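Local coordinates for protein V-type ATP synthase alpha chain (Nanoarchaeum equitans Kin4-M, PDB 5BN3) that forms the nucleotide-binding A subunit of an archaeal V-type ATP synthase and carries ADP and magnesium in its P-loop domain, at residues Leu232-Ala237 with Thr258-Glu263. Residues are numbered along the deposited sequence; the frame is centred on the assembly and turned at random.
Sequences LNQQIA and TEVLEE
Q234 lays the end of its amide over V260, its NE2 lying 3.8 Å from CG2 of that valine, the closest approach between segments 232-237 and 258-263. Extended beyond CG (chi2 178°), the glutamine side chain reaches across between backbones whose nearest CA atoms, those of Q234 and V260, are 8.0 Å apart. The valine meets it with a single branch: CG2 stands anti to its own carbonyl carbon, while CG1 is anti to the backbone N (chi1 175°). E259, one residue earlier, adds a looser contact through its aliphatic part, with CG 4.4 Å from NE2 of Q234; V106 of the NEQ263 chain also packs on E259. The joint is thus a polar group resting on methyl and methylene carbon, and it buries just 87 Å² in all. Q234 also touches the P-loop, and its side chain is about 7 Å from the bound ADP, whose pocket includes the first residues of helix 229-239. Y247 of strand 244-250 packs against Q234, and L282 of strand 280-285 against V260. Helices 229-239 and 254-263 therefore lie beside each other on these parallel strands of the nucleotide-binding domain.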
# COMPACT_ATOMS: atom_id res chain seq x y z
N LEU A 232 -21.35 -24.21 -5.88
CA LEU A 232 -22.53 -23.62 -5.25
C LEU A 232 -23.52 -23.13 -6.30
O LEU A 232 -24.72 -23.38 -6.18
CB LEU A 232 -22.14 -22.47 -4.32
CG LEU A 232 -23.33 -21.87 -3.55
CD1 LEU A 232 -23.98 -22.94 -2.70
CD2 LEU A 232 -22.91 -20.69 -2.69
N ASN A 233 -23.02 -22.44 -7.32
CA ASN A 233 -23.89 -21.97 -8.39
C ASN A 233 -24.49 -23.11 -9.21
O ASN A 233 -25.65 -23.04 -9.62
CB ASN A 233 -23.14 -20.99 -9.30
CG ASN A 233 -23.26 -19.55 -8.84
OD1 ASN A 233 -24.20 -18.84 -9.21
ND2 ASN A 233 -22.31 -19.10 -8.03
N GLN A 234 -23.71 -24.16 -9.43
CA GLN A 234 -24.19 -25.34 -10.14
C GLN A 234 -25.26 -26.08 -9.34
O GLN A 234 -26.21 -26.61 -9.91
CB GLN A 234 -23.03 -26.28 -10.49
CG GLN A 234 -22.15 -25.80 -11.64
CD GLN A 234 -20.98 -26.73 -11.92
OE1 GLN A 234 -20.68 -27.62 -11.13
NE2 GLN A 234 -20.32 -26.52 -13.05
N GLN A 235 -25.08 -26.12 -8.02
CA GLN A 235 -26.08 -26.71 -7.13
C GLN A 235 -27.39 -25.96 -7.21
O GLN A 235 -28.47 -26.56 -7.23
CB GLN A 235 -25.58 -26.72 -5.69
CG GLN A 235 -24.54 -27.80 -5.40
CD GLN A 235 -25.05 -29.19 -5.70
OE1 GLN A 235 -24.70 -29.78 -6.72
NE2 GLN A 235 -25.88 -29.73 -4.81
N ILE A 236 -27.30 -24.63 -7.23
CA ILE A 236 -28.49 -23.80 -7.40
C ILE A 236 -29.11 -24.07 -8.77
O ILE A 236 -30.31 -24.27 -8.88
CB ILE A 236 -28.15 -22.30 -7.25
CG1 ILE A 236 -27.65 -22.01 -5.83
CG2 ILE A 236 -29.36 -21.45 -7.57
CD1 ILE A 236 -27.17 -20.59 -5.63
N ALA A 237 -28.28 -24.09 -9.82
CA ALA A 237 -28.77 -24.38 -11.16
C ALA A 237 -29.46 -25.75 -11.25
O ALA A 237 -30.39 -25.93 -12.03
CB ALA A 237 -27.63 -24.29 -12.16
N THR A 258 -18.61 -28.24 -19.78
CA THR A 258 -18.71 -29.63 -20.22
C THR A 258 -19.31 -30.52 -19.12
O THR A 258 -20.09 -31.43 -19.41
CB THR A 258 -17.33 -30.18 -20.61
OG1 THR A 258 -16.68 -29.26 -21.49
CG2 THR A 258 -17.47 -31.53 -21.30
N GLU A 259 -18.95 -30.24 -17.87
CA GLU A 259 -19.49 -30.97 -16.72
C GLU A 259 -21.01 -30.89 -16.66
O GLU A 259 -21.70 -31.89 -16.44
CB GLU A 259 -18.88 -30.44 -15.42
CG GLU A 259 -19.67 -30.78 -14.16
CD GLU A 259 -19.43 -32.21 -13.68
OE1 GLU A 259 -18.66 -32.94 -14.33
OE2 GLU A 259 -20.02 -32.59 -12.64
N VAL A 260 -21.54 -29.68 -16.86
CA VAL A 260 -22.98 -29.47 -16.88
C VAL A 260 -23.63 -30.25 -18.03
O VAL A 260 -24.67 -30.88 -17.85
CB VAL A 260 -23.33 -27.97 -17.00
CG1 VAL A 260 -24.82 -27.77 -17.13
CG2 VAL A 260 -22.79 -27.21 -15.80
N LEU A 261 -23.00 -30.21 -19.20
CA LEU A 261 -23.48 -30.94 -20.37
C LEU A 261 -23.53 -32.44 -20.11
O LEU A 261 -24.41 -33.14 -20.63
CB LEU A 261 -22.58 -30.66 -21.58
CG LEU A 261 -22.65 -29.28 -22.22
CD1 LEU A 261 -21.64 -29.17 -23.36
CD2 LEU A 261 -24.05 -29.01 -22.73
N GLU A 262 -22.59 -32.95 -19.32
CA GLU A 262 -22.51 -34.38 -19.04
C GLU A 262 -23.48 -34.85 -17.96
O GLU A 262 -24.03 -35.95 -18.05
CB GLU A 262 -21.08 -34.77 -18.64
CG GLU A 262 -20.06 -34.72 -19.78
CD GLU A 262 -18.71 -35.31 -19.38
OE1 GLU A 262 -18.60 -35.83 -18.25
OE2 GLU A 262 -17.77 -35.25 -20.20
N GLU A 263 -23.70 -34.02 -16.95
CA GLU A 263 -24.44 -34.43 -15.75
C GLU A 263 -25.93 -34.10 -15.75
O GLU A 263 -26.75 -34.92 -15.35
CB GLU A 263 -23.77 -33.86 -14.50
CG GLU A 263 -22.35 -34.37 -14.27
CD GLU A 263 -22.30 -35.86 -14.01
OE1 GLU A 263 -23.20 -36.37 -13.31
OE2 GLU A 263 -21.37 -36.52 -14.52